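Acetoin utilization protein AcuB, putative (Vibrio cholerae, PDB 2O16) is of unknown function but, as a pair of CBS domains resembling acetoin utilization protein AcuB, probably serves as a regulatory module that senses a small ligand. Local coordinates at residues E8-R13 against S127-I132; H16-T21 against T78-V83; P40-N45 against D118-I123; K46-I51 against C111-A116. All coordinates share one frame; numbering follows the deposited sequence.

Contact 1 (E8-R13 against S127-I132). With PO4 (phosphate ion), chain C.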
loop_
_atom_site.group_PDB
_atom_site.type_symbol
_atom_site.label_atom_id
_atom_site.label_comp_id
_atom_site.label_asym_id
_atom_site.label_seq_id
_atom_site.Cartn_x
_atom_site.Cartn_y
_atom_site.Cartn_z
ATOM N N GLU A 8 -6.507 7.674 8.810
ATOM C CA GLU A 8 -6.321 6.678 9.881
ATOM C C GLU A 8 -7.594 5.946 10.318
ATOM O O GLU A 8 -7.507 4.883 10.939
ATOM C CB GLU A 8 -5.651 7.322 11.103
ATOM C CG GLU A 8 -6.440 8.487 11.706
ATOM C CD GLU A 8 -5.641 9.265 12.752
ATOM O OE1 GLU A 8 -4.537 8.815 13.169
ATOM O OE2 GLU A 8 -6.134 10.339 13.159
ATOM N N ASP A 9 -8.760 6.526 10.011
ATOM C CA ASP A 9 -10.062 5.951 10.379
ATOM C C ASP A 9 -10.424 4.769 9.480
ATOM O O ASP A 9 -11.240 3.912 9.855
ATOM C CB ASP A 9 -11.172 7.024 10.304
ATOM C CG ASP A 9 -11.006 8.135 11.330
ATOM O OD1 ASP A 9 -10.419 7.883 12.404
ATOM O OD2 ASP A 9 -11.498 9.272 11.077
ATOM N N MET A 10 -9.796 4.681 8.309
ATOM C CA MET A 10 -10.179 3.668 7.320
ATOM C C MET A 10 -9.039 2.846 6.744
ATOM O O MET A 10 -9.285 1.878 6.008
ATOM C CB MET A 10 -10.976 4.331 6.181
ATOM C CG MET A 10 -10.206 5.422 5.418
ATOM S SD MET A 10 -9.102 4.693 4.166
ATOM C CE MET A 10 -10.292 4.234 2.903
ATOM N N MET A 11 -7.798 3.228 7.052
ATOM C CA MET A 11 -6.614 2.527 6.522
ATOM C C MET A 11 -6.497 1.140 7.117
ATOM O O MET A 11 -7.025 0.877 8.203
ATOM C CB MET A 11 -5.329 3.315 6.807
ATOM C CG MET A 11 -4.976 3.455 8.278
ATOM S SD MET A 11 -3.543 4.463 8.579
ATOM C CE MET A 11 -3.277 4.252 10.341
ATOM N N THR A 12 -5.805 0.263 6.399
ATOM C CA THR A 12 -5.375 -1.025 6.903
ATOM C C THR A 12 -4.194 -0.755 7.840
ATOM O O THR A 12 -3.164 -0.231 7.409
ATOM C CB THR A 12 -4.959 -1.966 5.728
ATOM O OG1 THR A 12 -6.114 -2.330 4.966
ATOM C CG2 THR A 12 -4.257 -3.229 6.199
ATOM N N ARG A 13 -4.346 -1.104 9.117
ATOM C CA ARG A 13 -3.269 -0.897 10.074
ATOM C C ARG A 13 -2.374 -2.155 10.133
ATOM O O ARG A 13 -2.752 -3.205 9.642
ATOM C CB ARG A 13 -3.851 -0.548 11.459
ATOM C CG ARG A 13 -4.775 0.659 11.456
ATOM C CD ARG A 13 -5.174 1.053 12.882
ATOM N NE ARG A 13 -6.037 2.239 12.910
ATOM C CZ ARG A 13 -5.654 3.447 13.326
ATOM N NH1 ARG A 13 -4.414 3.645 13.763
ATOM N NH2 ARG A 13 -6.520 4.459 13.313
ATOM N N SER A 127 -9.046 -2.269 -1.251
ATOM C CA SER A 127 -9.831 -3.030 -0.261
ATOM C C SER A 127 -10.429 -2.127 0.832
ATOM O O SER A 127 -11.553 -2.337 1.273
ATOM C CB SER A 127 -9.031 -4.193 0.351
ATOM O OG SER A 127 -8.482 -4.998 -0.693
ATOM N N ASP A 128 -9.688 -1.111 1.260
ATOM C CA ASP A 128 -10.201 -0.174 2.255
ATOM C C ASP A 128 -11.383 0.664 1.748
ATOM O O ASP A 128 -12.325 0.961 2.518
ATOM C CB ASP A 128 -9.081 0.738 2.786
ATOM C CG ASP A 128 -7.962 -0.048 3.434
ATOM O OD1 ASP A 128 -8.260 -0.934 4.271
ATOM O OD2 ASP A 128 -6.796 0.185 3.071
ATOM N N PHE A 129 -11.313 1.069 0.483
ATOM C CA PHE A 129 -12.416 1.789 -0.167
ATOM C C PHE A 129 -13.653 0.934 -0.342
ATOM O O PHE A 129 -14.762 1.433 -0.226
ATOM C CB PHE A 129 -11.984 2.359 -1.515
ATOM C CG PHE A 129 -11.014 3.503 -1.389
ATOM C CD1 PHE A 129 -11.375 4.664 -0.715
ATOM C CD2 PHE A 129 -9.728 3.403 -1.913
ATOM C CE1 PHE A 129 -10.449 5.740 -0.581
ATOM C CE2 PHE A 129 -8.805 4.485 -1.799
ATOM C CZ PHE A 129 -9.171 5.621 -1.127
ATOM N N VAL A 130 -13.471 -0.356 -0.633
ATOM C CA VAL A 130 -14.652 -1.248 -0.619
ATOM C C VAL A 130 -15.393 -1.216 0.725
ATOM O O VAL A 130 -16.604 -1.092 0.771
ATOM C CB VAL A 130 -14.272 -2.707 -1.008
ATOM C CG1 VAL A 130 -15.510 -3.631 -0.903
ATOM C CG2 VAL A 130 -13.693 -2.762 -2.439
ATOM N N THR A 131 -14.651 -1.337 1.829
ATOM C CA THR A 131 -15.199 -1.347 3.167
ATOM C C THR A 131 -15.917 -0.042 3.460
ATOM O O THR A 131 -17.045 -0.017 3.978
ATOM C CB THR A 131 -14.082 -1.541 4.225
ATOM O OG1 THR A 131 -13.460 -2.812 4.026
ATOM C CG2 THR A 131 -14.659 -1.494 5.673
ATOM N N ILE A 132 -15.260 1.056 3.116
ATOM C CA ILE A 132 -15.875 2.330 3.366
ATOM C C ILE A 132 -17.122 2.554 2.464
ATOM O O ILE A 132 -18.117 3.111 2.938
ATOM C CB ILE A 132 -14.814 3.473 3.391
ATOM C CG1 ILE A 132 -15.205 4.527 4.437
ATOM C CG2 ILE A 132 -14.617 4.092 2.028
ATOM C CD1 ILE A 132 -14.783 4.168 5.858
HETATM P P PO4 C . -4.799 -5.011 -2.020
HETATM O O1 PO4 C . -3.313 -4.986 -1.759
HETATM O O2 PO4 C . -5.035 -4.103 -3.212
HETATM O O3 PO4 C . -5.110 -6.434 -2.424
HETATM O O4 PO4 C . -5.645 -4.593 -0.831
HETATM O O HOH W 1 -11.866 1.025 5.390
#
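T12 and D128 set their side chains at about a right angle, and the hydroxyl of T12 meets the carboxylate of D128: OG1 donates to OD1 over 2.7 Å, on the syn lone pair of that oxygen. D128 is buried, and its other oxygen, OD2, accepts from the backbone N of T125, so the carboxylate bridges the start of helix 126-141 and strand 12-13. A short hydroxyl and a short acid suit this close approach.

M10 slants across the same aspartate. Its chain bends at chi2 (81°) and chi3 (75°), which brings the terminal methyl CE back to rest 3.7 Å from CB of D128. That methyl also lies 4.2 Å from the centroid of the F129 ring, off-centre, in a CH-pi contact. One turn further along the helix, CD1 of I132 lies 3.8 Å from CB of M10. The flexible, unbranched methionine can thus touch D128 and F129 with its end and I132 with its base.

Strand 12-13, near the start of the chain, joins the sheet of the second CBS motif beside strand 119-124, so the two motifs of the pair are intertwined; T12 is hydrogen-bonded through its backbone to I123. F129 turns its ring on to L97, A101 and M104 of helix 97-106.

A water links the backbones, donating to O of M10 at 2.8 Å and to O of D128. OG of S127 donates to O4 of a phosphate ion at 2.9 Å. This ion, probably from the crystallisation liquor, is also held by T125 OG1, H38 ND1 and R37 N, where the helix start meets the first motif.

Contact 2 (H16-T21 against T78-V83); sequences HTLLRT and TPLFEV
The guanidinium of R20 lies flat on the ring of F81, the two planes 13° apart and their centres separated by 4.1 Å. NH2 sits over one face of the ring toward its rim, 3.3 Å from CG, while CD2 of F81 lies over the centre of the guanidinium. CG2 of T21 comes up at the ring's edge, near its plane. This offset stack is a cation-pi contact, joining a loop of the first CBS motif to the short helix 80-83, which comes after that motif's strands in sequence but packs back against them, as segments leading into the second motif do in CBS pairs.

R20 reaches the ring through a bend at chi3 (-71°), which turns NE back over CB of F81. Arginine suits an exposed place like this because its flat, delocalised cation can lie against an aromatic face and still meet solvent. Its aliphatic part also packs on I41 and L49, so the stack borders the sheet of strands 38-42 and 48-53.

Deeper in, the chemistry turns apolar. CD1 of L18 meets CD1 of L80 at 3.8 Å, the two leucines crossing obliquely. Both touch A27 of helix 24-34, and L80 also packs on I41 and V52; branched aliphatic side chains fit this space between helix and sheet.

Backbone bonds fix both ends of the loop. L18 is hydrogen-bonded through its backbone to P40 and V42, which holds the loop alongside strand 38-42. At the other end, N of F81 donates to O of R20 over 2.8 Å, with an N-H...O angle of 157°, approaching in the carbonyl plane on a lone pair.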
loop_
_atom_site.group_PDB
_atom_site.type_symbol
_atom_site.label_atom_id
_atom_site.label_comp_id
_atom_site.label_asym_id
_atom_site.label_seq_id
_atom_site.Cartn_x
_atom_site.Cartn_y
_atom_site.Cartn_z
ATOM N N HIS A 16 1.484 -6.080 6.522
ATOM C CA HIS A 16 2.638 -6.949 6.335
ATOM C C HIS A 16 3.636 -6.261 5.427
ATOM O O HIS A 16 3.287 -5.782 4.338
ATOM C CB HIS A 16 2.226 -8.274 5.718
ATOM C CG HIS A 16 1.421 -9.131 6.652
ATOM N ND1 HIS A 16 0.070 -8.940 6.854
ATOM C CD2 HIS A 16 1.780 -10.171 7.443
ATOM C CE1 HIS A 16 -0.376 -9.838 7.723
ATOM N NE2 HIS A 16 0.643 -10.591 8.103
ATOM N N THR A 17 4.873 -6.258 5.881
ATOM C CA THR A 17 5.982 -5.537 5.221
ATOM C C THR A 17 7.155 -6.502 5.005
ATOM O O THR A 17 7.169 -7.626 5.544
ATOM C CB THR A 17 6.459 -4.380 6.096
ATOM O OG1 THR A 17 6.867 -4.899 7.362
ATOM C CG2 THR A 17 5.338 -3.369 6.317
ATOM N N LEU A 18 8.135 -6.080 4.221
ATOM C CA LEU A 18 9.334 -6.902 3.985
ATOM C C LEU A 18 10.561 -6.009 4.031
ATOM O O LEU A 18 10.449 -4.818 3.706
ATOM C CB LEU A 18 9.223 -7.592 2.621
ATOM C CG LEU A 18 8.247 -8.791 2.573
ATOM C CD1 LEU A 18 8.167 -9.350 1.192
ATOM C CD2 LEU A 18 8.601 -9.937 3.593
ATOM N N LEU A 19 11.719 -6.567 4.428
ATOM C CA LEU A 19 13.010 -5.844 4.310
ATOM C C LEU A 19 13.440 -5.746 2.852
ATOM O O LEU A 19 13.013 -6.549 2.018
ATOM C CB LEU A 19 14.124 -6.550 5.128
ATOM C CG LEU A 19 13.877 -6.667 6.628
ATOM C CD1 LEU A 19 14.922 -7.596 7.362
ATOM C CD2 LEU A 19 13.797 -5.264 7.281
ATOM N N ARG A 20 14.259 -4.735 2.533
ATOM C CA ARG A 20 14.640 -4.450 1.130
ATOM C C ARG A 20 15.533 -5.503 0.507
ATOM O O ARG A 20 15.702 -5.547 -0.725
ATOM C CB ARG A 20 15.406 -3.118 1.074
ATOM C CG ARG A 20 16.745 -3.150 1.854
ATOM C CD ARG A 20 17.343 -1.737 2.039
ATOM N NE ARG A 20 17.853 -1.210 0.774
ATOM C CZ ARG A 20 19.071 -1.462 0.281
ATOM N NH1 ARG A 20 19.929 -2.252 0.921
ATOM N NH2 ARG A 20 19.432 -0.932 -0.870
ATOM N N THR A 21 16.145 -6.320 1.381
ATOM C CA THR A 21 16.960 -7.447 0.984
ATOM C C THR A 21 16.201 -8.777 0.905
ATOM O O THR A 21 16.756 -9.797 0.498
ATOM C CB THR A 21 18.217 -7.589 1.921
ATOM O OG1 THR A 21 17.831 -7.445 3.297
ATOM C CG2 THR A 21 19.247 -6.519 1.588
ATOM N N THR A 78 15.785 -11.702 -7.216
ATOM C CA THR A 78 16.060 -10.264 -7.237
ATOM C C THR A 78 15.719 -9.633 -5.886
ATOM O O THR A 78 14.615 -9.807 -5.412
ATOM C CB THR A 78 15.219 -9.555 -8.307
ATOM O OG1 THR A 78 15.412 -10.207 -9.568
ATOM C CG2 THR A 78 15.655 -8.104 -8.422
ATOM N N PRO A 79 16.662 -8.910 -5.257
ATOM C CA PRO A 79 16.312 -8.200 -4.026
ATOM C C PRO A 79 15.240 -7.128 -4.259
ATOM O O PRO A 79 15.211 -6.517 -5.326
ATOM C CB PRO A 79 17.615 -7.550 -3.590
ATOM C CG PRO A 79 18.685 -8.289 -4.302
ATOM C CD PRO A 79 18.078 -8.722 -5.613
ATOM N N LEU A 80 14.327 -6.972 -3.301
ATOM C CA LEU A 80 13.220 -6.012 -3.443
ATOM C C LEU A 80 13.683 -4.571 -3.666
ATOM O O LEU A 80 13.023 -3.821 -4.411
ATOM C CB LEU A 80 12.238 -6.122 -2.265
ATOM C CG LEU A 80 11.479 -7.466 -2.296
ATOM C CD1 LEU A 80 10.900 -7.827 -0.973
ATOM C CD2 LEU A 80 10.378 -7.505 -3.421
ATOM N N PHE A 81 14.803 -4.171 -3.051
ATOM C CA PHE A 81 15.341 -2.824 -3.332
ATOM C C PHE A 81 15.601 -2.563 -4.841
ATOM O O PHE A 81 15.564 -1.398 -5.289
ATOM C CB PHE A 81 16.545 -2.447 -2.442
ATOM C CG PHE A 81 17.859 -3.123 -2.825
ATOM C CD1 PHE A 81 18.608 -2.671 -3.928
ATOM C CD2 PHE A 81 18.354 -4.180 -2.072
ATOM C CE1 PHE A 81 19.820 -3.300 -4.277
ATOM C CE2 PHE A 81 19.548 -4.804 -2.397
ATOM C CZ PHE A 81 20.288 -4.364 -3.513
ATOM N N GLU A 82 15.859 -3.627 -5.608
ATOM C CA GLU A 82 16.026 -3.500 -7.076
ATOM C C GLU A 82 14.699 -3.446 -7.832
ATOM O O GLU A 82 14.656 -3.018 -8.982
ATOM C CB GLU A 82 16.897 -4.638 -7.643
ATOM C CG GLU A 82 18.329 -4.552 -7.154
ATOM C CD GLU A 82 19.287 -5.530 -7.809
ATOM O OE1 GLU A 82 18.849 -6.436 -8.557
ATOM O OE2 GLU A 82 20.508 -5.377 -7.564
ATOM N N VAL A 83 13.631 -3.946 -7.220
ATOM C CA VAL A 83 12.328 -4.000 -7.885
ATOM C C VAL A 83 11.487 -2.754 -7.551
ATOM O O VAL A 83 10.764 -2.216 -8.411
ATOM C CB VAL A 83 11.568 -5.296 -7.509
ATOM C CG1 VAL A 83 10.159 -5.325 -8.123
ATOM C CG2 VAL A 83 12.383 -6.572 -7.945
#

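Contact 3 (P40-N45 against D118-I123)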
loop_
_atom_site.group_PDB
_atom_site.type_symbol
_atom_site.label_atom_id
_atom_site.label_comp_id
_atom_site.label_asym_id
_atom_site.label_seq_id
_atom_site.Cartn_x
_atom_site.Cartn_y
_atom_site.Cartn_z
ATOM N N PRO A 40 4.530 -3.003 1.454
ATOM C CA PRO A 40 5.514 -1.972 1.754
ATOM C C PRO A 40 6.895 -2.606 2.129
ATOM O O PRO A 40 6.978 -3.695 2.771
ATOM C CB PRO A 40 4.890 -1.227 2.940
ATOM C CG PRO A 40 3.406 -1.628 2.928
ATOM C CD PRO A 40 3.410 -3.017 2.424
ATOM N N ILE A 41 7.949 -1.940 1.682
ATOM C CA ILE A 41 9.332 -2.283 2.017
ATOM C C ILE A 41 9.823 -1.313 3.095
ATOM O O ILE A 41 9.737 -0.092 2.919
ATOM C CB ILE A 41 10.242 -2.157 0.758
ATOM C CG1 ILE A 41 9.681 -2.963 -0.441
ATOM C CG2 ILE A 41 11.710 -2.488 1.095
ATOM C CD1 ILE A 41 9.315 -4.407 -0.150
ATOM N N VAL A 42 10.322 -1.836 4.217
ATOM C CA VAL A 42 10.665 -0.980 5.362
ATOM C C VAL A 42 12.047 -1.316 5.886
ATOM O O VAL A 42 12.582 -2.382 5.562
ATOM C CB VAL A 42 9.645 -1.134 6.521
ATOM C CG1 VAL A 42 8.249 -0.634 6.092
ATOM C CG2 VAL A 42 9.590 -2.622 7.005
ATOM N N ASP A 43 12.632 -0.417 6.682
ATOM C CA ASP A 43 13.895 -0.746 7.374
ATOM C C ASP A 43 13.570 -1.380 8.733
ATOM O O ASP A 43 12.412 -1.598 9.051
ATOM C CB ASP A 43 14.820 0.498 7.474
ATOM C CG ASP A 43 14.347 1.540 8.496
ATOM O OD1 ASP A 43 13.366 1.325 9.254
ATOM O OD2 ASP A 43 14.982 2.625 8.543
ATOM N N ALA A 44 14.593 -1.641 9.548
ATOM C CA ALA A 44 14.418 -2.295 10.838
ATOM C C ALA A 44 13.532 -1.530 11.803
ATOM O O ALA A 44 12.930 -2.144 12.686
ATOM C CB ALA A 44 15.793 -2.597 11.487
ATOM N N ASN A 45 13.441 -0.203 11.632
ATOM C CA ASN A 45 12.591 0.629 12.479
ATOM C C ASN A 45 11.251 0.980 11.863
ATOM O O ASN A 45 10.615 1.970 12.269
ATOM C CB ASN A 45 13.319 1.905 12.855
ATOM C CG ASN A 45 14.495 1.635 13.777
ATOM O OD1 ASN A 45 14.381 0.855 14.727
ATOM N ND2 ASN A 45 15.619 2.261 13.491
ATOM N N ASP A 118 8.213 9.309 9.476
ATOM C CA ASP A 118 8.870 8.268 8.667
ATOM C C ASP A 118 8.392 6.832 8.890
ATOM O O ASP A 118 8.554 6.009 7.959
ATOM C CB ASP A 118 10.398 8.298 8.799
ATOM C CG ASP A 118 11.044 9.469 8.088
ATOM O OD1 ASP A 118 10.404 10.148 7.240
ATOM O OD2 ASP A 118 12.249 9.674 8.382
ATOM N N VAL A 119 7.830 6.530 10.074
ATOM C CA VAL A 119 7.322 5.161 10.386
ATOM C C VAL A 119 6.044 4.843 9.621
ATOM O O VAL A 119 5.103 5.648 9.608
ATOM C CB VAL A 119 6.999 4.946 11.890
ATOM C CG1 VAL A 119 6.491 3.493 12.144
ATOM C CG2 VAL A 119 8.220 5.249 12.764
ATOM N N LEU A 120 6.015 3.670 8.998
ATOM C CA LEU A 120 4.810 3.200 8.321
ATOM C C LEU A 120 3.767 2.805 9.360
ATOM O O LEU A 120 4.022 1.890 10.154
ATOM C CB LEU A 120 5.147 1.990 7.461
ATOM C CG LEU A 120 3.951 1.435 6.692
ATOM C CD1 LEU A 120 3.599 2.335 5.498
ATOM C CD2 LEU A 120 4.313 0.058 6.253
ATOM N N VAL A 121 2.625 3.504 9.395
ATOM C CA VAL A 121 1.552 3.166 10.337
ATOM C C VAL A 121 0.349 2.462 9.670
ATOM O O VAL A 121 -0.535 1.884 10.332
ATOM C CB VAL A 121 1.114 4.416 11.165
ATOM C CG1 VAL A 121 2.302 4.910 12.004
ATOM C CG2 VAL A 121 0.588 5.556 10.254
ATOM N N GLY A 122 0.304 2.497 8.345
ATOM C CA GLY A 122 -0.815 1.850 7.669
ATOM C C GLY A 122 -0.675 1.955 6.167
ATOM O O GLY A 122 0.266 2.564 5.678
ATOM N N ILE A 123 -1.628 1.362 5.441
ATOM C CA ILE A 123 -1.751 1.571 3.990
ATOM C C ILE A 123 -3.207 1.798 3.628
ATOM O O ILE A 123 -4.102 1.299 4.320
ATOM C CB ILE A 123 -1.213 0.373 3.141
ATOM C CG1 ILE A 123 -1.926 -0.953 3.523
ATOM C CG2 ILE A 123 0.342 0.302 3.268
ATOM C CD1 ILE A 123 -1.551 -2.195 2.612
#
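P40 is met by two side chains of strand 119-123: its CB lies 3.6 Å from CD2 of L120, and its CG lies 3.6 Å from CG2 of I123. L120 and I123 both stand at about a right angle to P40 and touch it with a methyl. The same CD2 of L120 reaches on to CG1 of V42, 4.0 Å away. One leucine methyl therefore serves two residues of the facing strand, and compact apolar shapes suit a join that is largely buried. At the outer end, CG2 of V119 approaches O of N45 at 4.1 Å.

In L120, CG stands anti to the backbone N (chi1 -179°), and chi2 of 75° then sets the delta carbons, of which CD2 makes these contacts. P40 has little freedom, and its ring offers a rigid surface to pack against.

Further out, the backbones position these groups. I41 is hydrogen-bonded through its backbone to L49 and G50; G122 and V121 form a classic beta bulge opposite V114. Past the strand end, OD1 of D43 accepts from N of N45 over 2.8 Å, an Asx turn, and also from N of K47. Aspartate suits this place because its short acceptor can gather the backbone N-H groups of a tight turn.

The strands belong to different sheets, their axes 9.0 Å apart at 148°; near the turns, backbone hydrogen bonds of K46 with L120 and L48 with D118 join the hairpins. Two small sheets packed through apolar residues, here hairpin 38-53 of the first motif and hairpin 112-124 of the second, the latter extended by strand 12-13, are characteristic of the tandem CBS pair known as a Bateman module.

Contact 4 (K46-I51 against C111-A116)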
loop_
_atom_site.group_PDB
_atom_site.type_symbol
_atom_site.label_atom_id
_atom_site.label_comp_id
_atom_site.label_asym_id
_atom_site.label_seq_id
_atom_site.Cartn_x
_atom_site.Cartn_y
_atom_site.Cartn_z
ATOM N N LYS A 46 10.854 0.181 10.872
ATOM C CA LYS A 46 9.559 0.298 10.216
ATOM C C LYS A 46 9.427 1.559 9.379
ATOM O O LYS A 46 8.311 1.939 9.031
ATOM C CB LYS A 46 8.403 0.212 11.234
ATOM C CG LYS A 46 8.268 -1.139 11.920
ATOM C CD LYS A 46 7.061 -1.120 12.873
ATOM C CE LYS A 46 6.882 -2.437 13.634
ATOM N NZ LYS A 46 5.680 -2.364 14.569
ATOM N N LYS A 47 10.549 2.184 9.025
ATOM C CA LYS A 47 10.514 3.391 8.185
ATOM C C LYS A 47 10.338 2.978 6.727
ATOM O O LYS A 47 10.933 2.000 6.246
ATOM C CB LYS A 47 11.740 4.273 8.370
ATOM C CG LYS A 47 11.893 4.751 9.841
ATOM C CD LYS A 47 13.030 5.728 10.032
ATOM C CE LYS A 47 13.474 5.770 11.505
ATOM N NZ LYS A 47 12.306 5.748 12.435
ATOM N N LEU A 48 9.486 3.718 6.033
ATOM C CA LEU A 48 9.072 3.317 4.710
ATOM C C LEU A 48 10.204 3.590 3.748
ATOM O O LEU A 48 10.723 4.712 3.697
ATOM C CB LEU A 48 7.821 4.092 4.290
ATOM C CG LEU A 48 7.379 3.888 2.839
ATOM C CD1 LEU A 48 6.888 2.427 2.737
ATOM C CD2 LEU A 48 6.270 4.901 2.462
ATOM N N LEU A 49 10.609 2.572 3.000
ATOM C CA LEU A 49 11.636 2.732 1.973
ATOM C C LEU A 49 11.036 2.675 0.565
ATOM O O LEU A 49 11.606 3.206 -0.359
ATOM C CB LEU A 49 12.663 1.607 2.071
ATOM C CG LEU A 49 13.384 1.513 3.423
ATOM C CD1 LEU A 49 14.340 0.313 3.436
ATOM C CD2 LEU A 49 14.134 2.815 3.677
ATOM N N GLY A 50 9.911 1.981 0.412
ATOM C CA GLY A 50 9.261 1.808 -0.912
ATOM C C GLY A 50 8.103 0.825 -0.788
ATOM O O GLY A 50 7.731 0.447 0.309
ATOM N N ILE A 51 7.530 0.409 -1.924
ATOM C CA ILE A 51 6.418 -0.503 -1.906
ATOM C C ILE A 51 6.428 -1.300 -3.222
ATOM O O ILE A 51 6.790 -0.762 -4.278
ATOM C CB ILE A 51 5.073 0.258 -1.617
ATOM C CG1 ILE A 51 3.861 -0.679 -1.692
ATOM C CG2 ILE A 51 4.907 1.481 -2.527
ATOM C CD1 ILE A 51 2.647 -0.104 -1.012
ATOM N N CYS A 111 -2.434 2.352 -4.252
ATOM C CA CYS A 111 -2.150 2.131 -2.835
ATOM C C CYS A 111 -1.315 3.262 -2.262
ATOM O O CYS A 111 -0.300 3.631 -2.834
ATOM C CB CYS A 111 -1.393 0.821 -2.637
ATOM S SG CYS A 111 -0.857 0.474 -0.956
ATOM N N LEU A 112 -1.745 3.807 -1.135
ATOM C CA LEU A 112 -1.077 4.938 -0.517
ATOM C C LEU A 112 -0.638 4.547 0.904
ATOM O O LEU A 112 -1.474 4.418 1.802
ATOM C CB LEU A 112 -2.027 6.151 -0.551
ATOM C CG LEU A 112 -1.620 7.557 -0.104
ATOM C CD1 LEU A 112 -0.433 8.082 -0.957
ATOM C CD2 LEU A 112 -2.853 8.495 -0.204
ATOM N N PRO A 113 0.683 4.325 1.105
ATOM C CA PRO A 113 1.222 4.117 2.455
ATOM C C PRO A 113 0.964 5.337 3.324
ATOM O O PRO A 113 0.997 6.451 2.829
ATOM C CB PRO A 113 2.733 3.967 2.230
ATOM C CG PRO A 113 2.880 3.639 0.747
ATOM C CD PRO A 113 1.721 4.269 0.057
ATOM N N VAL A 114 0.695 5.103 4.607
ATOM C CA VAL A 114 0.401 6.144 5.580
ATOM C C VAL A 114 1.584 6.137 6.550
ATOM O O VAL A 114 1.952 5.093 7.115
ATOM C CB VAL A 114 -0.927 5.828 6.349
ATOM C CG1 VAL A 114 -1.281 6.914 7.394
ATOM C CG2 VAL A 114 -2.074 5.620 5.357
ATOM N N VAL A 115 2.221 7.293 6.692
ATOM C CA VAL A 115 3.448 7.391 7.481
ATOM C C VAL A 115 3.321 8.517 8.522
ATOM O O VAL A 115 2.741 9.560 8.237
ATOM C CB VAL A 115 4.688 7.648 6.587
ATOM C CG1 VAL A 115 4.985 6.408 5.657
ATOM C CG2 VAL A 115 4.500 8.882 5.754
ATOM N N ALA A 116 3.848 8.266 9.719
ATOM C CA ALA A 116 3.931 9.271 10.772
ATOM C C ALA A 116 5.386 9.249 11.234
ATOM O O ALA A 116 5.888 8.200 11.671
ATOM C CB ALA A 116 2.998 8.940 11.896
#
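L48 and P113 cross at about a right angle, CD2 of the leucine lying 3.7 Å from CB of the proline. L48 has CG anti to its backbone N (chi1 173°), which extends the side chain from strand 48-51 toward strand 112-116. The same CD2 touches CG1 of V115 at 3.8 Å, and CB of L48 closes on that methyl as well. V115 offers CG1 from its place beside the backbone N, anti to the carbonyl carbon. A leucine, branched one carbon further out than valine, can span the distance between two strands that share no backbone bonds.

These are strands of two separate sheets, one strand from the first CBS motif and the other from the second, with axes 9.0 Å apart and nearly antiparallel at 170°. Their facing surfaces form part of the interface between the halves of the CBS pair. On the first strand L49 and G50 make a classic beta bulge opposite I41, and its extra residue lets L48 and I51, which flank it in sequence, both point toward the partner strand.

I51 is almost fully extended, with CG1 anti to the backbone N and chi2 at 162°, which takes CD1 across to SG of C111 at 3.6 Å. The thiol itself stands anti to its backbone N, and its soft, weakly polar sulfur is at home against a methyl. I51 also crosses P113 obliquely, CD1 4.1 Å from its CG. Beyond the pair, H38 packs against both I51 and C111.

Overall arrangement
Contact 3 is buried and contact 4 partly so; their centres are about 5 Å apart. Both join the sheet of strands 38-42 and 48-53 to strands 112-116 and 119-124, hairpin against hairpin, and both rely on apolar methyls and proline rings. Contacts 1 and 2 lie to opposite sides of the chain's centre, about 24 Å apart between contact centres, and use polar chemistry as well: a hydroxyl-carboxylate bond and a water in the partly buried contact 1, a cation-pi stack in contact 2, at the surface. In each of these a segment leading into one motif packs on the other. Along the chain, contacts 2, 3 and 4 all fall inside the loop closed by contact 1.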